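Local coordinates for protein invasin homolog AafB, Major fimbrial subunit of aggregative adherence fimbria II AafA chimeric construct (Escherichia coli, PDB 4OR1) that serves as the minor pilin of aggregative adherence fimbriae II, chaperone-usher fibres associated with biofilm formation and fibronectin binding, at residues Y64-S69 against L76-G81; I123-G128 against T147-I152. One frame throughout, in Å; residues are numbered along the deposited sequence.

Contact 1: residues Y64-S69 against L76-G81; sequences YIVQGS and LWVRLG
Tyr64 N donates to Val78 O at 2.8 Å, with 158° at the hydrogen. The motif is an antiparallel beta hairpin of strands 63-67 and 75-80, in the AafB part of the immunoglobulin-like fold. Tyr64 and Val78 form one hydrogen-bonded pair, and Val66 and Leu76 the other. In the first pair, Val78 N returns a bond to Tyr64 O at 3.0 Å. In the second, Val66 N reaches Leu76 O at 2.9 Å, and Leu76 N bonds back to Val66 O. The short strand segments are strongly twisted, at 136° to each other. The buried face carries Tyr64, Val66, Leu76 and Val78. There Val66 CG2 meets Val78 CG2 at 3.6 Å, the two side chains crossing at about a right angle. Met52 of the opposing sheet packs on Val66. Ile65 and Trp77 share the other face as a non-hydrogen-bonded pair. They lie side by side and point the same way. Ile65 CG2, anti to its backbone N, makes a CH-pi contact over one face of the indole, 4.0 Å from the centroid of the Trp77 five-membered ring and 24° off its normal.

Contact 2: residues I123-G128 against T147-I152; sequences IFSVSG and TATSTI
This is an antiparallel strand pairing between two parts of an engineered fusion, at the edge of a sheet. Residues 123-128 belong to AafB and lie on strand 120-131. Residues 147-152 come from AafA and lie on strand 146-154, an edge strand of that sheet. The short segments run at 162° to each other. Two hydrogen-bonded pairs hold the backbones. Phe124 and Ser150 are joined by two N-H...O bonds, one in each direction; the bond from Phe124 N to Ser150 O is 2.7 Å. Val126 and Ala148 are joined in the same way, and Val126 N points almost straight at Ala148 O (2.9 Å, 177° at the hydrogen). Inward, the Phe124 ring meets Ile152 obliquely. Ile152 CG2 lies 3.6 Å from Phe124 CE2, while CD1 reaches the ring tip at CZ. Leu17 of strand 13-19 touches Phe124, Val126 and Ser150 on this side. The other face is more polar. Ser127 OG and Thr147 OG1 are hydrogen-bonded at 2.8 Å. Both oxygens sit anti to their own carbonyl carbons, and Asn53 ND2 also bonds Ser127 OG. Thr149 CG2 rests 3.7 Å from Ser125 OG. Because the pairing is built into the construct, it is not itself a natural intrachain contact. It is consistent with donor-strand complementation, in which a pilin's incomplete immunoglobulin-like fold is completed by a strand from another subunit.

Contact 1 joins neighbouring strands within AafB, whereas contact 2 joins AafB to the fused AafA strand. They lie in opposing sheets, with centres about 11 Å apart. Their inner faces meet in the core: Leu76 CD2 packs 3.6 Å from Ile152 CD1, and Val66 CG2 lies 3.9 Å from Phe124 CE1. The added strand thus contributes an apolar side chain to the same core as the hairpin. Contact 1 is mostly buried; contact 2 is partly so, with exposed Thr147, Thr149 and Thr151 along one face. That outward face is rich in hydroxyls, while the hairpin's outward pair is an isoleucine and a tryptophan.

Contact 1: residues Y64-S69 against L76-G81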
loop_
_atom_site.group_PDB
_atom_site.type_symbol
_atom_site.label_atom_id
_atom_site.label_comp_id
_atom_site.label_asym_id
_atom_site.label_seq_id
_atom_site.Cartn_x
_atom_site.Cartn_y
_atom_site.Cartn_z
ATOM N N TYR A 64 2.859 -6.766 -4.617
ATOM C CA TYR A 64 3.315 -7.346 -3.364
ATOM C C TYR A 64 2.580 -8.619 -2.985
ATOM O O TYR A 64 1.453 -8.873 -3.443
ATOM C CB TYR A 64 3.171 -6.316 -2.245
ATOM C CG TYR A 64 4.143 -5.174 -2.358
ATOM C CD1 TYR A 64 5.452 -5.304 -1.869
ATOM C CD2 TYR A 64 3.771 -3.967 -2.969
ATOM C CE1 TYR A 64 6.366 -4.254 -1.980
ATOM C CE2 TYR A 64 4.671 -2.902 -3.077
ATOM C CZ TYR A 64 5.964 -3.049 -2.583
ATOM O OH TYR A 64 6.861 -2.007 -2.695
ATOM N N ILE A 65 3.225 -9.415 -2.138
ATOM C CA ILE A 65 2.593 -10.572 -1.543
ATOM C C ILE A 65 2.552 -10.376 -0.030
ATOM O O ILE A 65 3.591 -10.419 0.635
ATOM C CB ILE A 65 3.350 -11.860 -1.886
ATOM C CG1 ILE A 65 3.799 -11.835 -3.348
ATOM C CG2 ILE A 65 2.463 -13.100 -1.617
ATOM C CD1 ILE A 65 4.630 -13.005 -3.747
ATOM N N VAL A 66 1.359 -10.132 0.508
ATOM C CA VAL A 66 1.184 -9.959 1.952
ATOM C C VAL A 66 0.848 -11.315 2.575
ATOM O O VAL A 66 -0.018 -12.031 2.069
ATOM C CB VAL A 66 0.064 -8.933 2.270
ATOM C CG1 VAL A 66 0.020 -8.621 3.767
ATOM C CG2 VAL A 66 0.257 -7.638 1.469
ATOM N N GLN A 67 1.548 -11.678 3.654
ATOM C CA GLN A 67 1.341 -12.961 4.348
ATOM C C GLN A 67 0.347 -12.807 5.504
ATOM O O GLN A 67 0.106 -11.700 5.976
ATOM C CB GLN A 67 2.674 -13.533 4.855
ATOM N N GLY A 68 -0.228 -13.918 5.953
ATOM C CA GLY A 68 -1.175 -13.910 7.074
ATOM C C GLY A 68 -0.485 -13.582 8.383
ATOM O O GLY A 68 0.729 -13.751 8.499
ATOM N N SER A 69 -1.255 -13.104 9.362
ATOM C CA SER A 69 -0.712 -12.705 10.667
ATOM C C SER A 69 -0.373 -13.924 11.531
ATOM O O SER A 69 0.663 -13.943 12.191
ATOM C CB SER A 69 -1.662 -11.751 11.401
ATOM N N LEU A 76 -1.713 -12.938 0.128
ATOM C CA LEU A 76 -2.632 -12.029 -0.511
ATOM C C LEU A 76 -1.846 -11.279 -1.573
ATOM O O LEU A 76 -0.815 -10.676 -1.273
ATOM C CB LEU A 76 -3.163 -11.065 0.531
ATOM C CG LEU A 76 -4.585 -10.582 0.372
ATOM C CD1 LEU A 76 -5.517 -11.685 0.761
ATOM C CD2 LEU A 76 -4.781 -9.429 1.306
ATOM N N TRP A 77 -2.307 -11.325 -2.814
ATOM C CA TRP A 77 -1.585 -10.659 -3.881
ATOM C C TRP A 77 -2.217 -9.318 -4.119
ATOM O O TRP A 77 -3.406 -9.227 -4.414
ATOM C CB TRP A 77 -1.553 -11.520 -5.142
ATOM C CG TRP A 77 -0.559 -12.642 -5.015
ATOM C CD1 TRP A 77 0.766 -12.608 -5.357
ATOM C CD2 TRP A 77 -0.795 -13.942 -4.455
ATOM N NE1 TRP A 77 1.370 -13.812 -5.052
ATOM C CE2 TRP A 77 0.441 -14.646 -4.491
ATOM C CE3 TRP A 77 -1.925 -14.579 -3.919
ATOM C CZ2 TRP A 77 0.572 -15.962 -4.027
ATOM C CZ3 TRP A 77 -1.793 -15.880 -3.449
ATOM C CH2 TRP A 77 -0.551 -16.562 -3.511
ATOM N N VAL A 78 -1.428 -8.265 -3.956
ATOM C CA VAL A 78 -1.981 -6.917 -3.863
ATOM C C VAL A 78 -1.093 -5.938 -4.611
ATOM O O VAL A 78 0.120 -6.161 -4.727
ATOM C CB VAL A 78 -2.129 -6.475 -2.382
ATOM C CG1 VAL A 78 -2.987 -7.488 -1.599
ATOM C CG2 VAL A 78 -0.774 -6.308 -1.716
ATOM N N ARG A 79 -1.688 -4.864 -5.126
ATOM C CA ARG A 79 -0.895 -3.812 -5.763
ATOM C C ARG A 79 -1.207 -2.425 -5.209
ATOM O O ARG A 79 -2.316 -2.180 -4.727
ATOM C CB ARG A 79 -1.015 -3.851 -7.302
ATOM C CG ARG A 79 -2.349 -3.407 -7.833
ATOM C CD ARG A 79 -2.464 -3.619 -9.344
ATOM N NE ARG A 79 -3.799 -3.217 -9.814
ATOM C CZ ARG A 79 -4.796 -4.058 -10.081
ATOM N NH1 ARG A 79 -4.619 -5.366 -9.969
ATOM N NH2 ARG A 79 -5.963 -3.588 -10.475
ATOM N N LEU A 80 -0.211 -1.540 -5.271
ATOM C CA LEU A 80 -0.355 -0.147 -4.872
ATOM C C LEU A 80 -0.732 0.738 -6.033
ATOM O O LEU A 80 -0.686 0.318 -7.181
ATOM C CB LEU A 80 0.964 0.378 -4.336
ATOM C CG LEU A 80 1.258 0.197 -2.851
ATOM C CD1 LEU A 80 2.685 0.591 -2.571
ATOM C CD2 LEU A 80 0.326 1.028 -2.001
ATOM N N GLY A 81 -1.078 1.982 -5.725
ATOM C CA GLY A 81 -1.239 3.010 -6.745
ATOM C C GLY A 81 -2.682 3.368 -7.000
ATOM O O GLY A 81 -3.565 2.544 -6.831
#

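Contact 2: residues I123-G128 against T147-I152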
loop_
_atom_site.group_PDB
_atom_site.type_symbol
_atom_site.label_atom_id
_atom_site.label_comp_id
_atom_site.label_asym_id
_atom_site.label_seq_id
_atom_site.Cartn_x
_atom_site.Cartn_y
_atom_site.Cartn_z
ATOM N N ILE A 123 -2.036 -7.724 7.800
ATOM C CA ILE A 123 -1.521 -6.399 8.143
ATOM C C ILE A 123 -0.861 -5.734 6.928
ATOM O O ILE A 123 0.144 -6.233 6.395
ATOM C CB ILE A 123 -0.472 -6.474 9.291
ATOM C CG1 ILE A 123 -1.106 -6.988 10.588
ATOM C CG2 ILE A 123 0.197 -5.100 9.502
ATOM C CD1 ILE A 123 -0.104 -7.518 11.584
ATOM N N PHE A 124 -1.433 -4.618 6.482
ATOM C CA PHE A 124 -0.802 -3.823 5.437
ATOM C C PHE A 124 0.089 -2.794 6.109
ATOM O O PHE A 124 -0.364 -2.064 6.995
ATOM C CB PHE A 124 -1.845 -3.119 4.576
ATOM C CG PHE A 124 -2.736 -4.045 3.808
ATOM C CD1 PHE A 124 -2.260 -5.240 3.288
ATOM C CD2 PHE A 124 -4.065 -3.719 3.602
ATOM C CE1 PHE A 124 -3.096 -6.098 2.571
ATOM C CE2 PHE A 124 -4.906 -4.563 2.877
ATOM C CZ PHE A 124 -4.416 -5.754 2.361
ATOM N N SER A 125 1.352 -2.738 5.697
ATOM C CA SER A 125 2.277 -1.758 6.243
ATOM C C SER A 125 2.970 -0.989 5.133
ATOM O O SER A 125 3.630 -1.576 4.270
ATOM C CB SER A 125 3.302 -2.432 7.134
ATOM O OG SER A 125 4.294 -1.501 7.517
ATOM N N VAL A 126 2.826 0.331 5.169
ATOM C CA VAL A 126 3.272 1.204 4.088
ATOM C C VAL A 126 4.112 2.366 4.607
ATOM O O VAL A 126 3.717 3.028 5.570
ATOM C CB VAL A 126 2.058 1.780 3.357
ATOM C CG1 VAL A 126 2.490 2.773 2.316
ATOM C CG2 VAL A 126 1.265 0.663 2.707
ATOM N N SER A 127 5.248 2.627 3.957
ATOM C CA SER A 127 6.109 3.765 4.310
ATOM C C SER A 127 6.195 4.793 3.195
ATOM O O SER A 127 6.225 4.435 2.023
ATOM C CB SER A 127 7.515 3.303 4.675
ATOM O OG SER A 127 7.469 2.312 5.682
ATOM N N GLY A 128 6.246 6.071 3.569
ATOM C CA GLY A 128 6.305 7.178 2.607
ATOM C C GLY A 128 7.375 8.226 2.889
ATOM O O GLY A 128 7.720 8.480 4.044
ATOM N N THR A 147 5.919 5.454 8.735
ATOM C CA THR A 147 5.183 4.225 8.419
ATOM C C THR A 147 3.759 4.268 8.968
ATOM O O THR A 147 3.513 4.836 10.022
ATOM C CB THR A 147 5.905 2.969 8.996
ATOM O OG1 THR A 147 7.225 2.864 8.447
ATOM C CG2 THR A 147 5.118 1.677 8.699
ATOM N N ALA A 148 2.822 3.666 8.245
ATOM C CA ALA A 148 1.452 3.530 8.717
ATOM C C ALA A 148 1.021 2.101 8.467
ATOM O O ALA A 148 1.490 1.467 7.519
ATOM C CB ALA A 148 0.551 4.491 7.993
ATOM N N THR A 149 0.147 1.575 9.319
ATOM C CA THR A 149 -0.312 0.199 9.150
ATOM C C THR A 149 -1.803 0.073 9.371
ATOM O O THR A 149 -2.380 0.789 10.187
ATOM C CB THR A 149 0.379 -0.779 10.107
ATOM O OG1 THR A 149 -0.206 -0.651 11.409
ATOM C CG2 THR A 149 1.899 -0.537 10.176
ATOM N N SER A 150 -2.416 -0.847 8.639
ATOM C CA SER A 150 -3.834 -1.136 8.774
ATOM C C SER A 150 -4.018 -2.638 8.673
ATOM O O SER A 150 -3.256 -3.314 7.982
ATOM C CB SER A 150 -4.651 -0.422 7.691
ATOM O OG SER A 150 -6.010 -0.296 8.076
ATOM N N THR A 151 -5.017 -3.155 9.380
ATOM C CA THR A 151 -5.298 -4.574 9.376
ATOM C C THR A 151 -6.608 -4.864 8.667
ATOM O O THR A 151 -7.586 -4.144 8.836
ATOM C CB THR A 151 -5.315 -5.136 10.808
ATOM O OG1 THR A 151 -4.006 -5.003 11.372
ATOM C CG2 THR A 151 -5.694 -6.617 10.825
ATOM N N ILE A 152 -6.611 -5.914 7.859
ATOM C CA ILE A 152 -7.839 -6.406 7.245
ATOM C C ILE A 152 -8.127 -7.823 7.736
ATOM O O ILE A 152 -7.199 -8.612 7.963
ATOM C CB ILE A 152 -7.764 -6.401 5.707
ATOM C CG1 ILE A 152 -6.575 -7.232 5.220
ATOM C CG2 ILE A 152 -7.696 -4.985 5.174
ATOM C CD1 ILE A 152 -6.705 -7.645 3.787
#